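Local coordinates for protein 5-formaminoimidazole-4-carboxamide-1-(beta)-D-ribofuranosyl 5'-monophosphate synthetase (Methanocaldococcus jannaschii, PDB 2R7L) that catalyses the ATP- and formate-dependent formylation of AICAR to FAICAR, a step of purine biosynthesis carried out here without folates, at residues D12-D17 with L109-G114; K74-E77 with L82-L85; I209-S214 with P269-M274; V261-S266 with G326-L331. All blocks are in the same frame, centred on the assembly; numbering follows the deposited sequence.

How the interactions relate
The four contacts form two pairs. Interactions 1 and 2 belong to the Rossmann-like N-terminal part, with centres 12 Å apart, and meet where Arg83 NH1 lies 2.7 Å from Leu109 O, a probable hydrogen bond. Interactions 3 and 4 share the antiparallel sheet of the ATP-grasp part; their centres are 12 Å apart, and Val271 CG2 rests 3.9 Å from Ile263 CD1. The pairs are joined by Phe113 CZ of interaction 1, 4.0 Å from Phe212 CZ of interaction 3. Segment 261-266 of interaction 4 binds the phosphate of AICAR, through Arg264 and Ser266; the Val271 side chain is about 12 Å from that ligand. Interactions 2 and 4 have centres about 39 Å apart.

Interaction 1 (D12-D17 with L109-G114)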
loop_
_atom_site.group_PDB
_atom_site.type_symbol
_atom_site.label_atom_id
_atom_site.label_comp_id
_atom_site.label_asym_id
_atom_site.label_seq_id
_atom_site.Cartn_x
_atom_site.Cartn_y
_atom_site.Cartn_z
ATOM N N ASP A 12 -34.388 -0.156 -12.984
ATOM C CA ASP A 12 -34.824 -1.548 -12.870
ATOM C C ASP A 12 -34.599 -2.324 -14.161
ATOM O O ASP A 12 -34.562 -3.552 -14.154
ATOM C CB ASP A 12 -36.295 -1.628 -12.467
ATOM C CG ASP A 12 -36.485 -1.629 -10.966
ATOM O OD1 ASP A 12 -35.524 -1.974 -10.243
ATOM O OD2 ASP A 12 -37.599 -1.291 -10.507
ATOM N N LYS A 13 -34.450 -1.600 -15.264
ATOM C CA LYS A 13 -34.219 -2.216 -16.561
ATOM C C LYS A 13 -32.735 -2.205 -16.896
ATOM O O LYS A 13 -32.330 -2.557 -18.003
ATOM C CB LYS A 13 -35.015 -1.487 -17.644
ATOM C CG LYS A 13 -36.502 -1.397 -17.350
ATOM C CD LYS A 13 -37.271 -0.806 -18.522
ATOM C CE LYS A 13 -38.766 -0.764 -18.233
ATOM N NZ LYS A 13 -39.551 -0.337 -19.426
ATOM N N TYR A 14 -31.929 -1.786 -15.926
ATOM C CA TYR A 14 -30.480 -1.764 -16.075
ATOM C C TYR A 14 -29.910 -3.167 -15.860
ATOM O O TYR A 14 -30.437 -3.943 -15.067
ATOM C CB TYR A 14 -29.868 -0.798 -15.050
ATOM C CG TYR A 14 -29.665 0.635 -15.525
ATOM C CD1 TYR A 14 -30.350 1.141 -16.626
ATOM C CD2 TYR A 14 -28.800 1.489 -14.846
ATOM C CE1 TYR A 14 -30.162 2.449 -17.050
ATOM C CE2 TYR A 14 -28.613 2.796 -15.256
ATOM C CZ TYR A 14 -29.293 3.270 -16.357
ATOM O OH TYR A 14 -29.096 4.571 -16.763
ATOM N N ASN A 15 -28.839 -3.487 -16.575
ATOM C CA ASN A 15 -28.035 -4.666 -16.272
ATOM C C ASN A 15 -27.266 -4.450 -14.972
ATOM O O ASN A 15 -26.221 -3.798 -14.960
ATOM C CB ASN A 15 -27.061 -4.929 -17.422
ATOM C CG ASN A 15 -26.287 -6.232 -17.257
ATOM O OD1 ASN A 15 -26.140 -6.757 -16.150
ATOM N ND2 ASN A 15 -25.777 -6.752 -18.365
ATOM N N LYS A 16 -27.788 -4.991 -13.874
ATOM C CA LYS A 16 -27.221 -4.755 -12.540
ATOM C C LYS A 16 -25.801 -5.292 -12.330
ATOM O O LYS A 16 -25.223 -5.102 -11.256
ATOM C CB LYS A 16 -28.132 -5.335 -11.457
ATOM C CG LYS A 16 -29.593 -4.941 -11.574
ATOM C CD LYS A 16 -29.837 -3.495 -11.179
ATOM C CE LYS A 16 -31.323 -3.190 -11.194
ATOM N NZ LYS A 16 -31.927 -3.613 -12.488
ATOM N N ASP A 17 -25.247 -5.962 -13.339
ATOM C CA ASP A 17 -23.903 -6.532 -13.236
ATOM C C ASP A 17 -22.905 -5.616 -13.931
ATOM O O ASP A 17 -21.693 -5.837 -13.871
ATOM C CB ASP A 17 -23.834 -7.926 -13.887
ATOM C CG ASP A 17 -24.712 -8.949 -13.194
ATOM O OD1 ASP A 17 -24.727 -8.992 -11.948
ATOM O OD2 ASP A 17 -25.382 -9.725 -13.910
ATOM N N LEU A 109 -33.822 12.006 -18.184
ATOM C CA LEU A 109 -34.244 10.682 -17.730
ATOM C C LEU A 109 -33.076 9.701 -17.618
ATOM O O LEU A 109 -32.952 8.769 -18.414
ATOM C CB LEU A 109 -35.329 10.122 -18.655
ATOM C CG LEU A 109 -36.664 10.868 -18.663
ATOM C CD1 LEU A 109 -37.555 10.355 -19.785
ATOM C CD2 LEU A 109 -37.357 10.741 -17.315
ATOM N N VAL A 110 -32.220 9.929 -16.627
ATOM C CA VAL A 110 -31.093 9.050 -16.342
ATOM C C VAL A 110 -30.913 9.028 -14.837
ATOM O O VAL A 110 -30.967 10.074 -14.200
ATOM C CB VAL A 110 -29.795 9.550 -17.001
ATOM C CG1 VAL A 110 -28.705 8.475 -16.939
ATOM C CG2 VAL A 110 -30.052 9.954 -18.437
ATOM N N PRO A 111 -30.734 7.830 -14.252
ATOM C CA PRO A 111 -30.522 7.746 -12.813
ATOM C C PRO A 111 -29.395 8.683 -12.389
ATOM O O PRO A 111 -28.416 8.840 -13.117
ATOM C CB PRO A 111 -30.122 6.285 -12.609
ATOM C CG PRO A 111 -30.797 5.566 -13.719
ATOM C CD PRO A 111 -30.737 6.501 -14.888
ATOM N N MET A 112 -29.542 9.311 -11.230
ATOM C CA MET A 112 -28.605 10.350 -10.816
ATOM C C MET A 112 -28.323 10.203 -9.339
ATOM O O MET A 112 -29.248 10.069 -8.547
ATOM C CB MET A 112 -29.188 11.738 -11.096
ATOM C CG MET A 112 -28.204 12.716 -11.726
ATOM S SD MET A 112 -28.897 14.373 -11.949
ATOM C CE MET A 112 -29.348 14.742 -10.247
ATOM N N PHE A 113 -27.046 10.209 -8.969
ATOM C CA PHE A 113 -26.680 10.136 -7.562
ATOM C C PHE A 113 -27.055 11.445 -6.863
ATOM O O PHE A 113 -26.727 12.524 -7.346
ATOM C CB PHE A 113 -25.178 9.865 -7.409
ATOM C CG PHE A 113 -24.734 9.724 -5.982
ATOM C CD1 PHE A 113 -24.892 8.522 -5.308
ATOM C CD2 PHE A 113 -24.168 10.794 -5.309
ATOM C CE1 PHE A 113 -24.488 8.387 -3.990
ATOM C CE2 PHE A 113 -23.764 10.668 -3.991
ATOM C CZ PHE A 113 -23.916 9.458 -3.331
ATOM N N GLY A 114 -27.743 11.343 -5.730
ATOM C CA GLY A 114 -28.155 12.521 -4.976
ATOM C C GLY A 114 -29.654 12.793 -4.967
ATOM O O GLY A 114 -30.445 12.028 -5.529
#
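Tyr14 and Pro111 approach from opposite directions and account for nearly all the surface buried here. The far end of the phenol does the touching: Tyr14 OH lies 3.2 Å from Pro111 CD, and Tyr14 CZ is 3.8 Å from Pro111 CG, so the proline ring is met by its CG-CD side. Val110 adds a lesser touch, its CG1 3.9 Å from Tyr14 OH. No hydrogen bond crosses between the loops; the hydroxyl instead pairs with Ser87 O at the start of strand 87-89, whose Val89 also exchanges backbone bonds with Pro111. A leucine in place of Tyr14 would probably leave Pro111 partly uncovered and Ser87 O without this mate. The turn carrying the tyrosine is tied from within: Lys16 NZ bonds Tyr14 O at 3.0 Å and also bonds Phe11 O at the end of helix 4-11, while Asn15 OD1 takes Asp17 N at 3.1 Å in an Asx turn. The contact thus packs the loop before strand 20-24 against the segment running beside strand 87-89, on the edge of the parallel sheet of a Rossmann-like domain.

Interaction 2 (K74-E77 with L82-L85)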
loop_
_atom_site.group_PDB
_atom_site.type_symbol
_atom_site.label_atom_id
_atom_site.label_comp_id
_atom_site.label_asym_id
_atom_site.label_seq_id
_atom_site.Cartn_x
_atom_site.Cartn_y
_atom_site.Cartn_z
ATOM N N LYS A 74 -28.313 17.434 -22.798
ATOM C CA LYS A 74 -29.735 17.319 -22.486
ATOM C C LYS A 74 -30.452 16.506 -23.565
ATOM O O LYS A 74 -31.490 15.901 -23.305
ATOM C CB LYS A 74 -30.378 18.701 -22.359
ATOM C CG LYS A 74 -30.065 19.625 -23.519
ATOM C CD LYS A 74 -31.068 20.759 -23.627
ATOM C CE LYS A 74 -30.550 21.846 -24.551
ATOM N NZ LYS A 74 -29.989 21.269 -25.804
ATOM N N ASN A 75 -29.885 16.497 -24.769
ATOM C CA ASN A 75 -30.484 15.800 -25.907
ATOM C C ASN A 75 -30.860 14.365 -25.589
ATOM O O ASN A 75 -30.153 13.675 -24.852
ATOM C CB ASN A 75 -29.552 15.829 -27.116
ATOM C CG ASN A 75 -29.366 17.220 -27.669
ATOM O OD1 ASN A 75 -30.039 18.160 -27.248
ATOM N ND2 ASN A 75 -28.446 17.365 -28.619
ATOM N N GLU A 76 -31.972 13.920 -26.162
ATOM C CA GLU A 76 -32.492 12.589 -25.893
ATOM C C GLU A 76 -31.543 11.524 -26.432
ATOM O O GLU A 76 -31.526 10.399 -25.943
ATOM C CB GLU A 76 -33.885 12.431 -26.505
ATOM C CG GLU A 76 -34.949 11.986 -25.511
ATOM C CD GLU A 76 -34.762 10.556 -25.048
ATOM O OE1 GLU A 76 -34.422 9.698 -25.892
ATOM O OE2 GLU A 76 -34.966 10.291 -23.842
ATOM N N GLU A 77 -30.748 11.888 -27.434
ATOM C CA GLU A 77 -29.750 10.981 -27.986
ATOM C C GLU A 77 -28.697 10.611 -26.944
ATOM O O GLU A 77 -28.233 9.470 -26.889
ATOM C CB GLU A 77 -29.067 11.610 -29.201
ATOM C CG GLU A 77 -27.954 10.755 -29.791
ATOM C CD GLU A 77 -27.094 11.507 -30.793
ATOM O OE1 GLU A 77 -27.515 12.593 -31.249
ATOM O OE2 GLU A 77 -25.996 11.009 -31.126
ATOM N N LEU A 82 -26.406 6.871 -22.346
ATOM C CA LEU A 82 -26.137 6.741 -20.917
ATOM C C LEU A 82 -26.964 5.631 -20.292
ATOM O O LEU A 82 -26.505 4.933 -19.385
ATOM C CB LEU A 82 -26.399 8.059 -20.181
ATOM C CG LEU A 82 -25.424 9.220 -20.394
ATOM C CD1 LEU A 82 -25.943 10.479 -19.705
ATOM C CD2 LEU A 82 -24.032 8.864 -19.890
ATOM N N ARG A 83 -28.191 5.474 -20.775
ATOM C CA ARG A 83 -29.075 4.434 -20.268
ATOM C C ARG A 83 -28.651 3.055 -20.767
ATOM O O ARG A 83 -28.809 2.064 -20.062
ATOM C CB ARG A 83 -30.530 4.717 -20.652
ATOM C CG ARG A 83 -31.281 5.614 -19.673
ATOM C CD ARG A 83 -32.758 5.667 -20.035
ATOM N NE ARG A 83 -32.934 6.069 -21.428
ATOM C CZ ARG A 83 -33.425 7.241 -21.816
ATOM N NH1 ARG A 83 -33.816 8.132 -20.913
ATOM N NH2 ARG A 83 -33.534 7.518 -23.110
ATOM N N GLU A 84 -28.107 3.005 -21.980
ATOM C CA GLU A 84 -27.671 1.748 -22.579
ATOM C C GLU A 84 -26.345 1.290 -21.982
ATOM O O GLU A 84 -25.953 0.133 -22.132
ATOM C CB GLU A 84 -27.523 1.896 -24.094
ATOM C CG GLU A 84 -28.840 1.945 -24.856
ATOM C CD GLU A 84 -28.646 2.224 -26.338
ATOM O OE1 GLU A 84 -27.480 2.345 -26.778
ATOM O OE2 GLU A 84 -29.659 2.326 -27.066
ATOM N N LEU A 85 -25.659 2.213 -21.314
ATOM C CA LEU A 85 -24.378 1.929 -20.688
ATOM C C LEU A 85 -24.569 1.623 -19.219
ATOM O O LEU A 85 -23.601 1.367 -18.501
ATOM C CB LEU A 85 -23.427 3.113 -20.859
ATOM C CG LEU A 85 -22.773 3.218 -22.236
ATOM C CD1 LEU A 85 -22.044 4.535 -22.371
ATOM C CD2 LEU A 85 -21.823 2.054 -22.471
#
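Glu76 and Arg83 stand seven residues apart on helix 76-84 and form a salt bridge along its surface, an i to i+7 pair that spans two turns. The helix belongs to a beta-alpha-beta crossover, which leads from edge strand 63-66 to edge strand 87-89 of the parallel sheet.

Across the two segments the ionic part is a single bond. Arg83 NH2 donates to Glu76 OE2 over 3.2 Å, nearly straight at 171°, with the oxygen at the guanidinium edge and met on its syn side. Glu76 starts out pointing away from 82-85, but the bend at its second torsion (chi2 -69°) turns the carboxylate back along the helix. Arg83 bends at its third torsion and brings its guanidinium edge up to the carboxylate, the two side chains crossing at about a right angle. Glu80 OE2 forms a further ion pair with NH2, long and weak.

A hydrogen bond to the backbone holds the other branch. Arg83 NH1 donates to Leu109 O in the loop that packs beside the helix, so the guanidinium is held between a charge and a carbonyl. A methionine in place of Arg83 would probably leave the Glu76 carboxylate without its mate and Leu109 O without this donor.

The carboxylate and guanidinium planes lie 16° apart, with OE2 almost in the plane of the latter.

Interaction 3 (I209-S214 with P269-M274)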
loop_
_atom_site.group_PDB
_atom_site.type_symbol
_atom_site.label_atom_id
_atom_site.label_comp_id
_atom_site.label_asym_id
_atom_site.label_seq_id
_atom_site.Cartn_x
_atom_site.Cartn_y
_atom_site.Cartn_z
ATOM N N ILE A 209 -16.076 23.827 3.612
ATOM C CA ILE A 209 -16.106 22.541 4.294
ATOM C C ILE A 209 -16.906 21.515 3.501
ATOM O O ILE A 209 -18.094 21.708 3.214
ATOM C CB ILE A 209 -16.688 22.700 5.711
ATOM C CG1 ILE A 209 -15.904 23.785 6.468
ATOM C CG2 ILE A 209 -16.645 21.377 6.457
ATOM C CD1 ILE A 209 -16.656 24.424 7.630
ATOM N N HIS A 210 -16.244 20.423 3.134
ATOM C CA HIS A 210 -16.883 19.411 2.304
ATOM C C HIS A 210 -17.367 18.232 3.149
ATOM O O HIS A 210 -16.571 17.505 3.756
ATOM C CB HIS A 210 -15.948 18.978 1.174
ATOM C CG HIS A 210 -15.338 20.132 0.433
ATOM N ND1 HIS A 210 -15.941 20.722 -0.656
ATOM C CD2 HIS A 210 -14.186 20.814 0.639
ATOM C CE1 HIS A 210 -15.186 21.713 -1.094
ATOM N NE2 HIS A 210 -14.113 21.787 -0.328
ATOM N N TYR A 211 -18.684 18.073 3.212
ATOM C CA TYR A 211 -19.288 16.998 3.993
ATOM C C TYR A 211 -19.802 15.895 3.067
ATOM O O TYR A 211 -19.945 16.094 1.861
ATOM C CB TYR A 211 -20.479 17.503 4.817
ATOM C CG TYR A 211 -20.236 18.655 5.771
ATOM C CD1 TYR A 211 -20.124 18.431 7.134
ATOM C CD2 TYR A 211 -20.175 19.972 5.313
ATOM C CE1 TYR A 211 -19.933 19.478 8.019
ATOM C CE2 TYR A 211 -19.974 21.028 6.190
ATOM C CZ TYR A 211 -19.864 20.771 7.541
ATOM O OH TYR A 211 -19.665 21.795 8.421
ATOM N N PHE A 212 -20.110 14.742 3.651
ATOM C CA PHE A 212 -20.805 13.678 2.941
ATOM C C PHE A 212 -21.863 13.112 3.873
ATOM O O PHE A 212 -21.537 12.654 4.971
ATOM C CB PHE A 212 -19.837 12.563 2.521
ATOM C CG PHE A 212 -20.459 11.524 1.618
ATOM C CD1 PHE A 212 -20.422 11.673 0.249
ATOM C CD2 PHE A 212 -21.104 10.412 2.146
ATOM C CE1 PHE A 212 -20.993 10.722 -0.591
ATOM C CE2 PHE A 212 -21.683 9.465 1.311
ATOM C CZ PHE A 212 -21.630 9.627 -0.060
ATOM N N TYR A 213 -23.129 13.184 3.463
ATOM C CA TYR A 213 -24.186 12.493 4.199
ATOM C C TYR A 213 -24.418 11.120 3.584
ATOM O O TYR A 213 -24.771 11.000 2.410
ATOM C CB TYR A 213 -25.516 13.262 4.224
ATOM C CG TYR A 213 -26.604 12.457 4.922
ATOM C CD1 TYR A 213 -26.592 12.290 6.297
ATOM C CD2 TYR A 213 -27.610 11.826 4.199
ATOM C CE1 TYR A 213 -27.574 11.532 6.940
ATOM C CE2 TYR A 213 -28.584 11.071 4.832
ATOM C CZ TYR A 213 -28.560 10.930 6.197
ATOM O OH TYR A 213 -29.539 10.177 6.823
ATOM N N SER A 214 -24.209 10.091 4.389
ATOM C CA SER A 214 -24.454 8.733 3.954
ATOM C C SER A 214 -25.842 8.307 4.400
ATOM O O SER A 214 -26.071 8.129 5.593
ATOM C CB SER A 214 -23.421 7.795 4.572
ATOM O OG SER A 214 -23.810 6.452 4.359
ATOM N N PRO A 269 -16.290 20.300 16.595
ATOM C CA PRO A 269 -17.658 20.126 17.086
ATOM C C PRO A 269 -18.630 21.117 16.449
ATOM O O PRO A 269 -19.758 20.748 16.118
ATOM C CB PRO A 269 -17.530 20.375 18.592
ATOM C CG PRO A 269 -16.103 20.025 18.908
ATOM C CD PRO A 269 -15.332 20.499 17.695
ATOM N N GLN A 270 -18.190 22.359 16.256
ATOM C CA GLN A 270 -19.003 23.355 15.562
ATOM C C GLN A 270 -19.193 22.962 14.101
ATOM O O GLN A 270 -20.300 23.034 13.570
ATOM C CB GLN A 270 -18.364 24.751 15.654
ATOM C CG GLN A 270 -19.274 25.868 15.156
ATOM C CD GLN A 270 -18.569 27.227 15.018
ATOM O OE1 GLN A 270 -18.981 28.062 14.214
ATOM N NE2 GLN A 270 -17.509 27.445 15.800
ATOM N N VAL A 271 -18.098 22.566 13.451
ATOM C CA VAL A 271 -18.135 22.122 12.055
ATOM C C VAL A 271 -19.142 20.988 11.868
ATOM O O VAL A 271 -19.979 21.026 10.957
ATOM C CB VAL A 271 -16.743 21.649 11.576
ATOM C CG1 VAL A 271 -16.850 20.939 10.238
ATOM C CG2 VAL A 271 -15.757 22.828 11.507
ATOM N N PHE A 272 -19.067 19.988 12.740
ATOM C CA PHE A 272 -19.959 18.828 12.646
ATOM C C PHE A 272 -21.405 19.207 12.960
ATOM O O PHE A 272 -22.330 18.799 12.247
ATOM C CB PHE A 272 -19.478 17.691 13.557
ATOM C CG PHE A 272 -18.451 16.789 12.918
ATOM C CD1 PHE A 272 -17.109 16.897 13.249
ATOM C CD2 PHE A 272 -18.830 15.839 11.980
ATOM C CE1 PHE A 272 -16.158 16.070 12.658
ATOM C CE2 PHE A 272 -17.889 15.014 11.381
ATOM C CZ PHE A 272 -16.554 15.124 11.724
ATOM N N GLU A 273 -21.599 19.998 14.017
ATOM C CA GLU A 273 -22.944 20.468 14.388
ATOM C C GLU A 273 -23.633 21.198 13.235
ATOM O O GLU A 273 -24.830 21.029 13.011
ATOM C CB GLU A 273 -22.889 21.365 15.629
ATOM C CG GLU A 273 -24.247 21.817 16.144
ATOM C CD GLU A 273 -25.049 20.686 16.773
ATOM O OE1 GLU A 273 -24.459 19.882 17.526
ATOM O OE2 GLU A 273 -26.271 20.604 16.522
ATOM N N MET A 274 -22.871 22.003 12.500
ATOM C CA MET A 274 -23.406 22.726 11.356
ATOM C C MET A 274 -23.887 21.766 10.292
ATOM O O MET A 274 -24.956 21.953 9.694
ATOM C CB MET A 274 -22.347 23.657 10.755
ATOM C CG MET A 274 -21.952 24.819 11.646
ATOM S SD MET A 274 -20.464 25.640 11.039
ATOM C CE MET A 274 -21.036 26.302 9.479
#
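The hydroxyl of Tyr211 donates to the backbone oxygen of Val271, OH to O 2.7 Å, the one hydrogen bond between strand and helix here. The oxygen is met at the edge of the phenol ring, and the donor approaches it at a C=O angle of 129°, tilted 31° from the carbonyl plane. Around this bond the packing is apolar. Val271 CG1, anti to its own backbone nitrogen (chi1 169°), lies beside its own carbonyl carbon, 3.5 Å from Tyr211 OH and 3.8 Å from Ile209 CG2. On the far side of the bond Met274 CB lies 4.0 Å from Tyr211 OH. This is the packing of a helix on one face of the antiparallel sheet in the ATP-grasp fold, the axes of strand 209-214 and helix 269-274 being 10.3 Å apart at closest.

Further out, Phe294 of strand 292-300 lies with its ring nearly parallel to that of Tyr211, and the two residues also share backbone bonds in the ladder. Gln270 of the same helix bonds Leu306 N and Leu304 O. The Ile209 side chain lies about 8 Å from that of Gln297, a predicted magnesium ligand.

Interaction 4 (V261-S266 with G326-L331); sequences VVIRES and GPYSFL. With AMZ (aminoimidazole 4-carboxamide ribonucleotide), chain F.
The outermost strand, within this chain, of the ATP-grasp sheet, continued across the subunit boundary by an antiparallel strand of the third subunit, ends in a turn that holds the phosphate of AICAR, and here Ile263 of that strand meets Tyr328 of the helix about 327-331. The backbone N of Ile263 donates to Tyr328 OH at 3.0 Å and 156°, at the edge of the ring, near its plane. A water bridges the same two residues, donating to Ile263 O over 2.7 Å and lying 2.6 Å from Tyr328 OH, so the phenol is tied to the N-H of Ile263 directly and to its carbonyl through the water. Beside this polar knot Val262 CG1 packs on Pro327 CG at 3.7 Å, while CG2 of Ile263 lies close to the tyrosine oxygen.

From the strand's end the chain turns to the ligand. Arg264 runs out fully extended, its first torsion near 180°, which lets NE donate to AMZ OP2 at 2.8 Å and 172°. Its NH2 to AMZ O4 distance, 2.4 Å, and the 2.5 Å from Ser266 OG to AMZ OP2 are implausibly short; they are consistent with further grip but cannot be relied on. Ile255 O of the third subunit takes NH1, and Ser94 and Asn258 of that subunit also bond the nucleotide. The site is therefore built by two chains. Within it the straight bond from NE holds OP2, and the arginine charge would probably offset that of the phosphate.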
loop_
_atom_site.group_PDB
_atom_site.type_symbol
_atom_site.label_atom_id
_atom_site.label_comp_id
_atom_site.label_asym_id
_atom_site.label_seq_id
_atom_site.Cartn_x
_atom_site.Cartn_y
_atom_site.Cartn_z
ATOM N N VAL A 261 -6.450 23.526 3.436
ATOM C CA VAL A 261 -6.402 24.137 4.747
ATOM C C VAL A 261 -7.022 23.155 5.732
ATOM O O VAL A 261 -7.825 22.310 5.345
ATOM C CB VAL A 261 -7.194 25.485 4.767
ATOM C CG1 VAL A 261 -8.703 25.238 4.611
ATOM C CG2 VAL A 261 -6.909 26.260 6.043
ATOM N N VAL A 262 -6.618 23.239 6.993
ATOM C CA VAL A 262 -7.261 22.487 8.049
ATOM C C VAL A 262 -7.698 23.494 9.088
ATOM O O VAL A 262 -7.118 24.564 9.194
ATOM C CB VAL A 262 -6.315 21.428 8.717
ATOM C CG1 VAL A 262 -5.955 20.308 7.738
ATOM C CG2 VAL A 262 -5.066 22.085 9.281
ATOM N N ILE A 263 -8.722 23.153 9.853
ATOM C CA ILE A 263 -9.242 24.062 10.855
ATOM C C ILE A 263 -8.663 23.724 12.225
ATOM O O ILE A 263 -8.185 22.610 12.451
ATOM C CB ILE A 263 -10.781 23.998 10.909
ATOM C CG1 ILE A 263 -11.369 25.315 11.437
ATOM C CG2 ILE A 263 -11.239 22.811 11.757
ATOM C CD1 ILE A 263 -12.879 25.437 11.227
ATOM N N ARG A 264 -8.692 24.701 13.127
ATOM C CA ARG A 264 -8.339 24.504 14.527
ATOM C C ARG A 264 -9.219 23.383 15.079
ATOM O O ARG A 264 -10.443 23.420 14.918
ATOM C CB ARG A 264 -8.601 25.802 15.283
ATOM C CG ARG A 264 -8.275 25.810 16.752
ATOM C CD ARG A 264 -8.357 27.262 17.226
ATOM N NE ARG A 264 -8.250 27.420 18.668
ATOM C CZ ARG A 264 -8.106 28.595 19.277
ATOM N NH1 ARG A 264 -8.031 29.710 18.564
ATOM N NH2 ARG A 264 -8.028 28.658 20.596
ATOM N N GLU A 265 -8.606 22.384 15.713
ATOM C CA GLU A 265 -9.334 21.149 16.039
ATOM C C GLU A 265 -10.511 21.374 16.991
ATOM O O GLU A 265 -11.557 20.759 16.828
ATOM C CB GLU A 265 -8.387 20.061 16.577
ATOM C CG GLU A 265 -9.000 18.652 16.596
ATOM C CD GLU A 265 -8.019 17.584 17.063
ATOM O OE1 GLU A 265 -7.049 17.292 16.325
ATOM O OE2 GLU A 265 -8.221 17.029 18.170
ATOM N N SER A 266 -10.345 22.268 17.969
ATOM C CA SER A 266 -11.434 22.612 18.889
ATOM C C SER A 266 -12.696 23.117 18.181
ATOM O O SER A 266 -13.751 23.238 18.800
ATOM C CB SER A 266 -10.969 23.641 19.928
ATOM O OG SER A 266 -10.342 24.762 19.310
ATOM N N GLY A 326 -6.923 13.811 1.765
ATOM C CA GLY A 326 -6.483 14.916 2.612
ATOM C C GLY A 326 -6.352 14.490 4.059
ATOM O O GLY A 326 -6.575 13.329 4.379
ATOM N N PRO A 327 -5.976 15.433 4.941
ATOM C CA PRO A 327 -5.849 15.191 6.378
ATOM C C PRO A 327 -7.088 14.584 7.033
ATOM O O PRO A 327 -6.957 13.695 7.865
ATOM C CB PRO A 327 -5.579 16.597 6.949
ATOM C CG PRO A 327 -4.915 17.327 5.830
ATOM C CD PRO A 327 -5.587 16.813 4.576
ATOM N N TYR A 328 -8.276 15.068 6.686
ATOM C CA TYR A 328 -9.501 14.520 7.274
ATOM C C TYR A 328 -9.909 13.176 6.657
ATOM O O TYR A 328 -10.297 12.252 7.378
ATOM C CB TYR A 328 -10.652 15.543 7.187
ATOM C CG TYR A 328 -10.350 16.800 7.969
ATOM C CD1 TYR A 328 -10.275 16.766 9.354
ATOM C CD2 TYR A 328 -10.125 18.016 7.322
ATOM C CE1 TYR A 328 -9.972 17.908 10.088
ATOM C CE2 TYR A 328 -9.831 19.168 8.042
ATOM C CZ TYR A 328 -9.754 19.103 9.424
ATOM O OH TYR A 328 -9.460 20.229 10.143
ATOM N N SER A 329 -9.807 13.066 5.332
ATOM C CA SER A 329 -10.275 11.870 4.632
ATOM C C SER A 329 -9.415 10.648 4.969
ATOM O O SER A 329 -9.913 9.531 5.009
ATOM C CB SER A 329 -10.429 12.101 3.115
ATOM O OG SER A 329 -9.184 12.103 2.442
ATOM N N PHE A 330 -8.140 10.892 5.262
ATOM C CA PHE A 330 -7.200 9.870 5.729
ATOM C C PHE A 330 -7.665 9.190 7.018
ATOM O O PHE A 330 -7.433 8.004 7.220
ATOM C CB PHE A 330 -5.842 10.532 5.974
ATOM C CG PHE A 330 -4.754 9.593 6.425
ATOM C CD1 PHE A 330 -4.077 8.808 5.510
ATOM C CD2 PHE A 330 -4.362 9.553 7.755
ATOM C CE1 PHE A 330 -3.069 7.966 5.914
ATOM C CE2 PHE A 330 -3.352 8.719 8.165
ATOM C CZ PHE A 330 -2.710 7.917 7.245
ATOM N N LEU A 331 -8.310 9.942 7.898
ATOM C CA LEU A 331 -8.549 9.456 9.259
ATOM C C LEU A 331 -9.402 8.185 9.348
ATOM O O LEU A 331 -9.174 7.342 10.219
ATOM C CB LEU A 331 -9.137 10.569 10.124
ATOM C CG LEU A 331 -8.251 11.363 11.096
ATOM C CD1 LEU A 331 -6.764 11.336 10.784
ATOM C CD2 LEU A 331 -8.744 12.788 11.191
HETATM O O5 AMZ F . -3.975 24.979 14.566
HETATM C C6 AMZ F . -3.155 25.543 15.295
HETATM N N2 AMZ F . -2.011 26.074 14.869
HETATM C C3A AMZ F . -3.414 25.687 16.785
HETATM C C7A AMZ F . -2.653 26.393 17.699
HETATM N N3 AMZ F . -1.534 27.082 17.466
HETATM N N1 AMZ F . -4.448 25.159 17.428
HETATM C C5 AMZ F . -4.333 25.516 18.716
HETATM N N AMZ F . -3.238 26.269 18.877
HETATM C C1 AMZ F . -2.756 26.849 20.154
HETATM C C2 AMZ F . -3.361 28.222 20.447
HETATM C C3 AMZ F . -4.455 27.921 21.455
HETATM O O2 AMZ F . -4.538 28.992 22.394
HETATM O O1 AMZ F . -2.342 29.025 21.056
HETATM O O AMZ F . -3.235 25.943 21.161
HETATM C C AMZ F . -3.914 26.689 22.175
HETATM C C4 AMZ F . -5.047 25.787 22.703
HETATM O O3 AMZ F . -5.909 25.406 21.635
HETATM P P AMZ F . -7.476 25.419 21.850
HETATM O OP1 AMZ F . -7.977 24.431 22.840
HETATM O O4 AMZ F . -7.883 26.910 22.294
HETATM O OP2 AMZ F . -8.158 25.180 20.400
HETATM O O HOH W 1 -8.645 19.943 12.589
#